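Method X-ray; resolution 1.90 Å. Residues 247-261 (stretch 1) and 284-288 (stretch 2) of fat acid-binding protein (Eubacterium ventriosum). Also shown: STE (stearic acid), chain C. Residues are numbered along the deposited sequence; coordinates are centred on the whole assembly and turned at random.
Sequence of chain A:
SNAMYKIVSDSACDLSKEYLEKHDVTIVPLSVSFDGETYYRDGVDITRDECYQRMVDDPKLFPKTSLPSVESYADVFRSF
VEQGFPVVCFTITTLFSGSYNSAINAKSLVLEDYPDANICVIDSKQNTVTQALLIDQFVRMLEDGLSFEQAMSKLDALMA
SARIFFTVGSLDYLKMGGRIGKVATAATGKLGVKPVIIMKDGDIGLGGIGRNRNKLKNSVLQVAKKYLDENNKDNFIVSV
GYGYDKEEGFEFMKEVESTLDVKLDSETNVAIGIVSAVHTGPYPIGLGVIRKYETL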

# COMPACT_ATOMS: atom_id res chain seq x y z
N GLU A 247 -7.96 2.97 -17.88
CA GLU A 247 -7.32 3.34 -19.14
C GLU A 247 -6.22 4.35 -18.92
O GLU A 247 -5.15 4.27 -19.54
CB GLU A 247 -8.34 3.94 -20.12
CG GLU A 247 -9.56 3.09 -20.36
CD GLU A 247 -9.21 1.65 -20.59
OE1 GLU A 247 -8.19 1.38 -21.28
OE2 GLU A 247 -9.96 0.77 -20.10
N GLU A 248 -6.50 5.32 -18.06
CA GLU A 248 -5.51 6.32 -17.69
C GLU A 248 -4.33 5.61 -17.06
O GLU A 248 -3.17 5.92 -17.35
CB GLU A 248 -6.10 7.33 -16.70
CG GLU A 248 -5.11 8.43 -16.33
CD GLU A 248 -5.59 9.34 -15.21
OE1 GLU A 248 -6.27 8.85 -14.29
OE2 GLU A 248 -5.26 10.55 -15.24
N GLY A 249 -4.63 4.64 -16.20
CA GLY A 249 -3.59 3.84 -15.58
C GLY A 249 -2.66 3.18 -16.59
O GLY A 249 -1.43 3.29 -16.49
N PHE A 250 -3.24 2.47 -17.56
CA PHE A 250 -2.42 1.77 -18.55
C PHE A 250 -1.58 2.76 -19.36
O PHE A 250 -0.43 2.49 -19.68
CB PHE A 250 -3.29 0.95 -19.51
CG PHE A 250 -4.16 -0.06 -18.82
CD1 PHE A 250 -3.66 -0.82 -17.77
CD2 PHE A 250 -5.47 -0.25 -19.22
CE1 PHE A 250 -4.47 -1.74 -17.13
CE2 PHE A 250 -6.28 -1.18 -18.59
CZ PHE A 250 -5.77 -1.93 -17.53
N GLU A 251 -2.18 3.90 -19.69
CA GLU A 251 -1.49 4.93 -20.45
C GLU A 251 -0.38 5.53 -19.60
O GLU A 251 0.70 5.84 -20.08
CB GLU A 251 -2.48 6.03 -20.87
CG GLU A 251 -1.85 7.17 -21.66
CD GLU A 251 -2.76 8.39 -21.79
OE1 GLU A 251 -3.37 8.80 -20.78
OE2 GLU A 251 -2.86 8.94 -22.91
N PHE A 252 -0.67 5.71 -18.31
CA PHE A 252 0.35 6.22 -17.41
C PHE A 252 1.54 5.27 -17.36
O PHE A 252 2.69 5.71 -17.34
CB PHE A 252 -0.22 6.46 -16.00
CG PHE A 252 0.76 7.10 -15.06
CD1 PHE A 252 1.24 8.38 -15.30
CD2 PHE A 252 1.21 6.42 -13.93
CE1 PHE A 252 2.16 8.98 -14.44
CE2 PHE A 252 2.12 7.01 -13.06
CZ PHE A 252 2.60 8.29 -13.32
N MSE A 253 1.27 3.96 -17.36
CA MSE A 253 2.35 2.98 -17.31
C MSE A 253 3.29 3.16 -18.49
O MSE A 253 4.47 2.89 -18.39
CB MSE A 253 1.81 1.56 -17.33
CG MSE A 253 0.99 1.18 -16.12
SE MSE A 253 0.19 -0.59 -16.34
CE MSE A 253 -1.15 -0.46 -14.91
N LYS A 254 2.74 3.58 -19.63
CA LYS A 254 3.56 3.78 -20.82
C LYS A 254 4.45 5.00 -20.64
O LYS A 254 5.63 4.97 -21.00
CB LYS A 254 2.68 3.91 -22.07
CG LYS A 254 2.00 2.61 -22.48
CD LYS A 254 1.14 2.81 -23.72
CE LYS A 254 0.60 1.48 -24.24
NZ LYS A 254 -0.23 1.64 -25.47
N GLU A 255 3.88 6.06 -20.07
CA GLU A 255 4.63 7.28 -19.80
C GLU A 255 5.75 7.03 -18.80
O GLU A 255 6.84 7.60 -18.92
CB GLU A 255 3.71 8.37 -19.25
CG GLU A 255 2.55 8.75 -20.14
CD GLU A 255 1.50 9.58 -19.41
OE1 GLU A 255 1.87 10.33 -18.47
OE2 GLU A 255 0.31 9.50 -19.78
N VAL A 256 5.47 6.19 -17.79
CA VAL A 256 6.49 5.85 -16.80
C VAL A 256 7.67 5.14 -17.45
O VAL A 256 8.83 5.50 -17.24
CB VAL A 256 5.92 4.96 -15.67
CG1 VAL A 256 7.03 4.43 -14.78
CG2 VAL A 256 4.88 5.73 -14.84
N GLU A 257 7.37 4.12 -18.26
CA GLU A 257 8.42 3.32 -18.87
C GLU A 257 9.27 4.19 -19.79
O GLU A 257 10.50 4.08 -19.79
CB GLU A 257 7.84 2.13 -19.63
CG GLU A 257 7.25 1.05 -18.73
CD GLU A 257 6.91 -0.22 -19.49
OE1 GLU A 257 6.82 -0.17 -20.73
OE2 GLU A 257 6.74 -1.28 -18.83
N SER A 258 8.60 5.04 -20.55
CA SER A 258 9.24 5.93 -21.50
C SER A 258 10.08 6.99 -20.78
O SER A 258 11.24 7.21 -21.12
CB SER A 258 8.16 6.61 -22.36
OG SER A 258 8.70 7.68 -23.11
N THR A 259 9.49 7.64 -19.79
CA THR A 259 10.17 8.74 -19.11
C THR A 259 11.35 8.26 -18.27
O THR A 259 12.43 8.88 -18.27
CB THR A 259 9.20 9.56 -18.25
OG1 THR A 259 8.17 10.09 -19.10
CG2 THR A 259 9.92 10.71 -17.56
N LEU A 260 11.17 7.15 -17.57
CA LEU A 260 12.19 6.63 -16.67
C LEU A 260 13.13 5.65 -17.36
O LEU A 260 14.19 5.32 -16.81
CB LEU A 260 11.54 5.95 -15.47
CG LEU A 260 10.54 6.77 -14.66
CD1 LEU A 260 10.23 6.03 -13.36
CD2 LEU A 260 11.09 8.16 -14.39
N ASP A 261 12.76 5.19 -18.55
CA ASP A 261 13.53 4.17 -19.27
C ASP A 261 13.66 2.91 -18.41
O ASP A 261 14.76 2.41 -18.16
CB ASP A 261 14.92 4.70 -19.64
CG ASP A 261 15.66 3.76 -20.57
OD1 ASP A 261 15.00 3.11 -21.41
OD2 ASP A 261 16.90 3.66 -20.46
N PRO A 284 -6.60 8.71 -7.47
CA PRO A 284 -5.15 8.69 -7.24
C PRO A 284 -4.43 8.03 -8.42
O PRO A 284 -5.00 7.14 -9.05
CB PRO A 284 -4.99 7.80 -6.01
CG PRO A 284 -6.24 6.92 -5.99
CD PRO A 284 -7.26 7.50 -6.94
N ILE A 285 -3.20 8.44 -8.70
CA ILE A 285 -2.41 7.77 -9.73
C ILE A 285 -0.94 8.04 -9.46
O ILE A 285 -0.56 9.12 -9.04
CB ILE A 285 -2.80 8.23 -11.14
CG1 ILE A 285 -2.03 7.43 -12.20
CG2 ILE A 285 -2.58 9.74 -11.31
CD1 ILE A 285 -2.69 7.45 -13.57
N GLY A 286 -0.10 7.03 -9.64
CA GLY A 286 1.29 7.20 -9.27
C GLY A 286 2.09 5.94 -9.44
O GLY A 286 1.64 4.98 -10.07
N LEU A 287 3.30 5.95 -8.90
CA LEU A 287 4.19 4.81 -9.02
C LEU A 287 4.91 4.61 -7.70
O LEU A 287 5.07 5.55 -6.92
CB LEU A 287 5.20 5.01 -10.16
CG LEU A 287 6.25 6.10 -9.99
CD1 LEU A 287 7.52 5.74 -10.74
CD2 LEU A 287 5.71 7.44 -10.48
N GLY A 288 5.30 3.36 -7.45
CA GLY A 288 6.08 3.00 -6.29
C GLY A 288 7.39 2.36 -6.73
O GLY A 288 7.47 1.75 -7.80
C1 STE C . -7.89 2.60 9.16
O1 STE C . -7.29 2.20 10.10
O2 STE C . -8.97 3.08 9.32
C2 STE C . -7.19 2.69 7.78
C3 STE C . -6.70 4.13 7.52
C4 STE C . -6.10 4.24 6.10
C5 STE C . -5.37 5.59 5.89
C6 STE C . -4.84 5.69 4.45
C7 STE C . -4.20 7.07 4.18
C8 STE C . -3.54 7.05 2.77
C9 STE C . -2.90 8.41 2.43
C10 STE C . -2.35 8.35 0.98
C11 STE C . -1.04 7.55 0.99
C12 STE C . -0.94 6.42 -0.06
C13 STE C . -1.83 6.60 -1.29
C14 STE C . -0.94 6.29 -2.53
C15 STE C . -1.81 6.04 -3.79
C16 STE C . -0.89 6.11 -5.03
C17 STE C . -0.26 4.72 -5.30
C18 STE C . 0.52 4.72 -6.64

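Residues 247–260 form the C-terminal part of a helix that begins earlier in the chain, and residues 285–288 open a strand that continues beyond the stretch. The two elements run in broadly the same sense, their N-to-C directions differing by 46°, and their axes approach to 9.4 Å. The register advances along both together: the CA atoms of Gly 249 and Ile 285 lie 7.1 Å apart, those of Phe 252 and Gly 286 8.3 Å, and those of Val 256 and Leu 287 8.2 Å. The closest of these three pairings thus falls at Gly 249, where the helix has no side chain. Within the helix, backbone hydrogen bonds follow the i to i-4 pattern, as from Phe 252 N to Glu 248 O (2.7 Å) and from Leu 260 N to Val 256 O (2.9 Å). Thr 259 OG1 also donates to Glu 255 O at 2.8 Å, turning its hydroxyl back onto the helix. Asp 261, with positive phi, leaves the helical conformation.

No hydrogen bond links the two stretches; the contact is made by packing, and it buries 308 Å² in total. Glu 248, Phe 252, Val 256 and Leu 260 all point toward the strand, a spacing of four residues that places them along one side of the helix. On the strand, the alternation of extended residues directs Ile 285 and Leu 287 toward the helix.

Phe 252 is at the centre of the packing. Its CB lies 3.6 Å from Ile 285 CD1, while Ile 285 CG1 sits over one face of the ring, 4.2 Å from the centroid and 27° off the normal, in a CH-pi arrangement. Near the ring plane, CE2 of Phe 252 comes within 3.6 Å of Gly 286 O, and CZ lies 4.3 Å from Leu 287 CD2. The same Ile 285 CD1 reaches Glu 248 CG at 3.8 Å and Gly 249 CA at 4.2 Å. The carboxylate of Glu 248 lies alongside as well, with OE1 3.9 Å from Ile 285 CD1, and both of its oxygens are hydrogen-bonded elsewhere in the structure.

Farther along, Leu 287 CD1 packs against Val 256 CG1 at 4.3 Å and Leu 260 CD1 at 3.8 Å, bridging successive turns of the helix. Gly 286, between the two strand side chains, also borders the bound stearic acid: its C atom is 3.4 Å from STE C18, the methyl end of the chain. A CB on Gly 286 would point away from the helix and be crowded by STE C18.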